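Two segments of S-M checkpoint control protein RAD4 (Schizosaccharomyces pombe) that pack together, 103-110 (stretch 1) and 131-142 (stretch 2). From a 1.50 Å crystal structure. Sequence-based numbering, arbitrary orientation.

Stretch 1 103-110: FKCRVCLT
Stretch 2 (131-142) FCPDLTRDVTHL

Five hydrogen bonds, four of them between backbone groups, hold the two stretches together. Stretch 1 is extended from Arg106 to Thr110, with phi from -147° to -106° and psi from 101° to 154°, and it pairs in parallel with stretch 2 at two places: Val107 with Phe131 (CA to CA 5.1 Å), and Val107 with His141 (4.9 Å) followed by Cys108 with Leu142 (4.8 Å). On the Phe131 side, Cys132 N donates to Val107 O at 2.8 Å. On the His141 side, Cys108 N donates to His141 O at 3.0 Å, while Arg106 O accepts from both Thr140 N (2.8 Å) and His141 N (3.2 Å). CA-H...O contacts reinforce the pairing, Val107 CA to His141 O and Leu142 CA to Cys108 O, both 3.3 Å.

Thr140 (phi/psi -97/-31) lies just before the strand that begins at His141. Its p rotamer brings OG1 2.9 Å from Arg106 N, which donates along a nearly straight line (173°), so a short hydroxyl side chain substitutes for a backbone carbonyl. The same OG1 lies 2.7 Å from His141 ND1 in a hydrogen bond that either atom could donate; His141 is m, with chi2 78°.

Between the two pairing sites, stretch 2 makes a type I turn from Thr136 to Val139, closed by Val139 N to Thr136 O at 3.0 Å. Thr136 OG1 donates a very short 2.5 Å bond to Asp138 OD1; both side chains are p. Arg106 (m, t, p, chi4 83°) reaches this turn. Its NE is 3.4 Å from Asp138 OD2, a salt bridge of charge alone, because the oxygen lies well out of the guanidinium plane. Water 1 supplies the directed link, accepting from Arg106 NE at 2.9 Å and donating to Asp138 OD1 at 2.7 Å. Water 2 similarly accepts from Leu109 N (2.9 Å) and donates to Cys132 O (3.0 Å).

Packing surrounds this polar framework, and 780 Å² is buried in all. Cys108 (t), small enough to be buried among several neighbours, sets CB 3.8 Å from Val139 CG1 and 3.9 Å from Leu142 CD1, with SG 4.0 Å from Leu135 CB. Leu142 and Leu135 are both t, p; Val139 is t. Val107 (t), His141 and Phe131 point to one face of the sheet, Cys108 and Leu142 to the other. Leu109 (m, t) starts away from stretch 2, yet its CG meets the edge of the Phe131 ring (t, chi2 74°), 3.5 Å from CE1. Cys105 (m) holds SG obliquely 4.7 Å from the centroid of the His141 ring, a sulfur-aromatic contact.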

ATOM      1  N   PHE A 103      -0.365  -1.495  -3.453  1.00 10.64           N
ATOM      2  CA  PHE A 103      -0.292  -0.180  -4.058  1.00 10.26           C
ATOM      3  C   PHE A 103       1.113   0.388  -3.839  1.00 11.85           C
ATOM      4  O   PHE A 103       1.637   0.365  -2.706  1.00 12.14           O
ATOM      5  CB  PHE A 103      -1.370   0.728  -3.423  1.00 11.53           C
ATOM      6  CG  PHE A 103      -1.485   2.077  -4.066  1.00 13.18           C
ATOM      7  CD1 PHE A 103      -2.043   2.217  -5.333  1.00 17.25           C
ATOM      8  CD2 PHE A 103      -1.018   3.210  -3.421  1.00 14.37           C
ATOM      9  CE1 PHE A 103      -2.146   3.482  -5.934  1.00 19.36           C
ATOM     10  CE2 PHE A 103      -1.129   4.469  -4.014  1.00 17.35           C
ATOM     11  CZ  PHE A 103      -1.693   4.593  -5.265  1.00 16.83           C
ATOM     12  N   LYS A 104       1.717   0.862  -4.934  1.00 10.00           N
ATOM     13  CA  LYS A 104       3.049   1.476  -4.977  1.00 10.94           C
ATOM     14  C   LYS A 104       4.190   0.474  -4.774  1.00 12.70           C
ATOM     15  O   LYS A 104       5.359   0.898  -4.780  1.00 13.08           O
ATOM     16  CB  LYS A 104       3.225   2.652  -4.000  1.00 13.99           C
ATOM     17  CG  LYS A 104       2.408   3.888  -4.399  1.00 22.71           C
ATOM     18  CD  LYS A 104       3.010   4.667  -5.543  1.00 34.52           C
ATOM     19  CE  LYS A 104       2.487   6.086  -5.583  1.00 49.84           C
ATOM     20  NZ  LYS A 104       1.147   6.169  -6.221  1.00 63.19           N
ATOM     21  N   CYS A 105       3.884  -0.824  -4.644  1.00  9.66           N
ATOM     22  CA  CYS A 105       4.973  -1.808  -4.581  1.00  8.77           C
ATOM     23  C   CYS A 105       5.452  -2.074  -5.991  1.00 11.13           C
ATOM     24  O   CYS A 105       4.643  -2.156  -6.918  1.00 11.32           O
ATOM     25  CB  CYS A 105       4.534  -3.112  -3.923  1.00  8.56           C
ATOM     26  SG  CYS A 105       4.175  -2.961  -2.165  1.00 12.47           S
ATOM     27  N   ARG A 106       6.767  -2.294  -6.126  1.00  8.77           N
ATOM     28  CA  ARG A 106       7.420  -2.648  -7.395  1.00  8.16           C
ATOM     29  C   ARG A 106       8.237  -3.851  -7.025  1.00  9.31           C
ATOM     30  O   ARG A 106       9.218  -3.719  -6.288  1.00  8.43           O
ATOM     31  CB  ARG A 106       8.270  -1.489  -7.926  1.00  9.71           C
ATOM     32  CG  ARG A 106       7.415  -0.259  -8.228  1.00 13.11           C
ATOM     33  CD  ARG A 106       8.234   0.888  -8.829  1.00 15.06           C
ATOM     34  NE  ARG A 106       8.536   0.630 -10.238  1.00 20.48           N
ATOM     35  CZ  ARG A 106       7.712   0.894 -11.249  1.00 35.46           C
ATOM     36  NH1 ARG A 106       6.523   1.448 -11.024  1.00 24.60           N
ATOM     37  NH2 ARG A 106       8.064   0.598 -12.493  1.00 32.33           N
ATOM     38  N   VAL A 107       7.729  -5.025  -7.370  1.00  7.20           N
ATOM     39  CA  VAL A 107       8.263  -6.284  -6.892  1.00  6.70           C
ATOM     40  C   VAL A 107       9.040  -7.017  -7.972  1.00  9.91           C
ATOM     41  O   VAL A 107       8.533  -7.219  -9.085  1.00  9.45           O
ATOM     42  CB  VAL A 107       7.111  -7.183  -6.369  1.00  8.75           C
ATOM     43  CG1 VAL A 107       7.659  -8.484  -5.787  1.00  9.48           C
ATOM     44  CG2 VAL A 107       6.267  -6.452  -5.316  1.00  8.67           C
ATOM     45  N   CYS A 108      10.240  -7.465  -7.601  1.00  7.45           N
ATOM     46  CA  CYS A 108      11.138  -8.234  -8.464  1.00  7.10           C
ATOM     47  C   CYS A 108      11.363  -9.560  -7.771  1.00  8.65           C
ATOM     48  O   CYS A 108      11.225  -9.637  -6.541  1.00  7.59           O
ATOM     49  CB  CYS A 108      12.438  -7.440  -8.623  1.00  7.07           C
ATOM     50  SG  CYS A 108      13.616  -8.129  -9.810  1.00 10.00           S
ATOM     51  N   LEU A 109      11.686 -10.610  -8.543  1.00  8.13           N
ATOM     52  CA  LEU A 109      11.952 -11.953  -8.007  1.00  8.51           C
ATOM     53  C   LEU A 109      13.357 -12.441  -8.345  1.00  9.65           C
ATOM     54  O   LEU A 109      13.885 -12.060  -9.388  1.00  9.60           O
ATOM     55  CB  LEU A 109      10.940 -12.961  -8.667  1.00  9.10           C
ATOM     56  CG  LEU A 109       9.471 -12.580  -8.650  1.00 13.08           C
ATOM     57  CD1 LEU A 109       8.597 -13.709  -9.230  1.00 13.20           C
ATOM     58  CD2 LEU A 109       8.983 -12.288  -7.228  1.00 13.19           C
ATOM     59  N   THR A 110      13.935 -13.307  -7.513  1.00  7.89           N
ATOM     60  CA  THR A 110      15.191 -13.956  -7.885  1.00  8.51           C
ATOM     61  C   THR A 110      15.252 -15.349  -7.312  1.00 12.56           C
ATOM     62  O   THR A 110      14.785 -15.583  -6.195  1.00 10.41           O
ATOM     63  CB  THR A 110      16.444 -13.143  -7.479  1.00 12.00           C
ATOM     64  OG1 THR A 110      17.631 -13.739  -8.044  1.00 12.58           O
ATOM     65  CG2 THR A 110      16.634 -13.005  -5.974  1.00 11.96           C
ATOM     66  N   PHE A 131       4.896  -5.414 -11.331  1.00 10.10           N
ATOM     67  CA  PHE A 131       5.832  -6.509 -11.421  1.00  9.89           C
ATOM     68  C   PHE A 131       7.040  -6.077 -12.262  1.00 13.50           C
ATOM     69  O   PHE A 131       6.870  -5.534 -13.372  1.00 15.99           O
ATOM     70  CB  PHE A 131       5.193  -7.777 -11.995  1.00 11.21           C
ATOM     71  CG  PHE A 131       6.146  -8.931 -11.850  1.00 12.19           C
ATOM     72  CD1 PHE A 131       6.363  -9.522 -10.605  1.00 13.89           C
ATOM     73  CD2 PHE A 131       6.910  -9.362 -12.930  1.00 14.36           C
ATOM     74  CE1 PHE A 131       7.302 -10.551 -10.456  1.00 15.30           C
ATOM     75  CE2 PHE A 131       7.842 -10.392 -12.781  1.00 15.80           C
ATOM     76  CZ  PHE A 131       8.045 -10.969 -11.547  1.00 14.29           C
ATOM     77  N   CYS A 132       8.250  -6.373 -11.754  1.00 10.82           N
ATOM     78  CA  CYS A 132       9.520  -5.983 -12.375  1.00 11.90           C
ATOM     79  C   CYS A 132      10.360  -7.192 -12.749  1.00 12.64           C
ATOM     80  O   CYS A 132      11.015  -7.777 -11.883  1.00 12.29           O
ATOM     81  CB  CYS A 132      10.292  -5.090 -11.419  1.00 12.03           C
ATOM     82  SG  CYS A 132       9.376  -3.622 -10.899  1.00 15.94           S
ATOM     83  N   PRO A 133      10.428  -7.551 -14.046  1.00 11.32           N
ATOM     84  CA  PRO A 133      11.273  -8.688 -14.442  1.00 11.89           C
ATOM     85  C   PRO A 133      12.764  -8.414 -14.163  1.00 11.92           C
ATOM     86  O   PRO A 133      13.494  -9.307 -13.745  1.00 11.32           O
ATOM     87  CB  PRO A 133      11.024  -8.791 -15.952  1.00 15.01           C
ATOM     88  CG  PRO A 133       9.670  -8.180 -16.141  1.00 18.70           C
ATOM     89  CD  PRO A 133       9.656  -7.024 -15.184  1.00 13.68           C
ATOM     90  N   ASP A 134      13.197  -7.154 -14.396  1.00 11.27           N
ATOM     91  CA  ASP A 134      14.583  -6.730 -14.150  1.00 10.30           C
ATOM     92  C   ASP A 134      14.671  -5.973 -12.846  1.00  9.93           C
ATOM     93  O   ASP A 134      13.705  -5.277 -12.486  1.00 11.82           O
ATOM     94  CB  ASP A 134      15.052  -5.795 -15.282  1.00 11.80           C
ATOM     95  CG  ASP A 134      14.889  -6.361 -16.676  1.00 18.61           C
ATOM     96  OD1 ASP A 134      15.167  -7.558 -16.866  1.00 16.68           O
ATOM     97  OD2 ASP A 134      14.525  -5.585 -17.596  1.00 27.66           O
ATOM     98  N   LEU A 135      15.813  -6.067 -12.161  1.00  7.94           N
ATOM     99  CA  LEU A 135      15.998  -5.289 -10.941  1.00  7.44           C
ATOM    100  C   LEU A 135      16.551  -3.923 -11.312  1.00 11.27           C
ATOM    101  O   LEU A 135      17.564  -3.842 -12.019  1.00 11.28           O
ATOM    102  CB  LEU A 135      16.945  -6.000  -9.964  1.00  8.19           C
ATOM    103  CG  LEU A 135      17.091  -5.319  -8.613  1.00 10.02           C
ATOM    104  CD1 LEU A 135      15.857  -5.532  -7.718  1.00  9.37           C
ATOM    105  CD2 LEU A 135      18.284  -5.859  -7.880  1.00 14.38           C
ATOM    106  N   THR A 136      15.876  -2.881 -10.857  1.00  9.26           N
ATOM    107  CA  THR A 136      16.297  -1.487 -11.025  1.00  8.56           C
ATOM    108  C   THR A 136      16.233  -0.820  -9.672  1.00 11.91           C
ATOM    109  O   THR A 136      15.654  -1.357  -8.713  1.00 10.22           O
ATOM    110  CB  THR A 136      15.452  -0.736 -12.053  1.00 14.95           C
ATOM    111  OG1 THR A 136      14.106  -0.793 -11.627  1.00 16.81           O
ATOM    112  CG2 THR A 136      15.568  -1.315 -13.465  1.00 17.31           C
ATOM    113  N   ARG A 137      16.836   0.383  -9.579  1.00 11.51           N
ATOM    114  CA  ARG A 137      16.949   1.068  -8.293  1.00 11.78           C
ATOM    115  C   ARG A 137      15.585   1.473  -7.706  1.00 13.46           C
ATOM    116  O   ARG A 137      15.539   1.749  -6.516  1.00 16.35           O
ATOM    117  CB  ARG A 137      17.914   2.290  -8.367  1.00 15.52           C
ATOM    118  CG  ARG A 137      17.667   3.273  -9.488  1.00 30.46           C
ATOM    119  CD  ARG A 137      18.902   4.154  -9.682  1.00 29.98           C
ATOM    120  NE  ARG A 137      18.634   5.249 -10.614  1.00 38.45           N
ATOM    121  CZ  ARG A 137      18.201   6.452 -10.257  1.00 55.51           C
ATOM    122  NH1 ARG A 137      17.977   6.733  -8.978  1.00 39.20           N
ATOM    123  NH2 ARG A 137      17.981   7.382 -11.177  1.00 47.51           N
ATOM    124  N   ASP A 138      14.518   1.482  -8.496  1.00 12.62           N
ATOM    125  CA  ASP A 138      13.203   1.873  -7.989  1.00 12.90           C
ATOM    126  C   ASP A 138      12.365   0.663  -7.550  1.00 14.38           C
ATOM    127  O   ASP A 138      11.215   0.840  -7.118  1.00 13.87           O
ATOM    128  CB  ASP A 138      12.453   2.730  -9.005  1.00 16.51           C
ATOM    129  CG  ASP A 138      12.118   2.066 -10.301  1.00 27.89           C
ATOM    130  OD1 ASP A 138      12.827   1.127 -10.680  1.00 27.42           O
ATOM    131  OD2 ASP A 138      11.189   2.541 -10.981  1.00 40.73           O
ATOM    132  N   VAL A 139      12.949  -0.568  -7.573  1.00  9.43           N
ATOM    133  CA  VAL A 139      12.211  -1.713  -7.039  1.00  7.76           C
ATOM    134  C   VAL A 139      12.081  -1.532  -5.533  1.00  9.88           C
ATOM    135  O   VAL A 139      13.024  -1.063  -4.856  1.00  9.66           O
ATOM    136  CB  VAL A 139      12.948  -3.022  -7.433  1.00  8.66           C
ATOM    137  CG1 VAL A 139      12.542  -4.218  -6.558  1.00  8.75           C
ATOM    138  CG2 VAL A 139      12.743  -3.319  -8.931  1.00  9.11           C
ATOM    139  N   THR A 140      10.911  -1.909  -4.981  1.00  7.65           N
ATOM    140  CA  THR A 140      10.681  -1.740  -3.555  1.00  6.97           C
ATOM    141  C   THR A 140      10.951  -3.026  -2.782  1.00  8.91           C
ATOM    142  O   THR A 140      11.296  -2.983  -1.590  1.00  9.22           O
ATOM    143  CB  THR A 140       9.253  -1.238  -3.280  1.00  9.35           C
ATOM    144  OG1 THR A 140       8.286  -2.212  -3.692  1.00  8.33           O
ATOM    145  CG2 THR A 140       8.973   0.116  -3.975  1.00  9.69           C
ATOM    146  N   HIS A 141      10.707  -4.185  -3.440  1.00  6.68           N
ATOM    147  CA  HIS A 141      10.892  -5.477  -2.794  1.00  6.55           C
ATOM    148  C   HIS A 141      11.441  -6.469  -3.753  1.00  7.97           C
ATOM    149  O   HIS A 141      10.874  -6.639  -4.825  1.00  7.74           O
ATOM    150  CB  HIS A 141       9.554  -6.051  -2.257  1.00  6.98           C
ATOM    151  CG  HIS A 141       8.877  -5.165  -1.247  1.00  7.94           C
ATOM    152  ND1 HIS A 141       8.158  -4.036  -1.641  1.00  9.13           N
ATOM    153  CD2 HIS A 141       8.876  -5.242   0.111  1.00  9.46           C
ATOM    154  CE1 HIS A 141       7.710  -3.482  -0.507  1.00  8.99           C
ATOM    155  NE2 HIS A 141       8.121  -4.175   0.569  1.00  8.90           N
ATOM    156  N   LEU A 142      12.517  -7.143  -3.354  1.00  6.60           N
ATOM    157  CA  LEU A 142      13.023  -8.275  -4.104  1.00  6.49           C
ATOM    158  C   LEU A 142      12.657  -9.538  -3.326  1.00  8.43           C
ATOM    159  O   LEU A 142      13.126  -9.684  -2.206  1.00  7.71           O
ATOM    160  CB  LEU A 142      14.561  -8.162  -4.259  1.00  6.30           C
ATOM    161  CG  LEU A 142      15.209  -9.397  -4.898  1.00  7.92           C
ATOM    162  CD1 LEU A 142      14.781  -9.566  -6.322  1.00  9.20           C
ATOM    163  CD2 LEU A 142      16.745  -9.322  -4.795  1.00  9.31           C
TER
HETATM  164  O   HOH W   1      10.867  -0.464 -11.653  1.00 41.12           O
HETATM  165  O   HOH W   2      11.651 -10.626 -11.451  1.00 13.55           O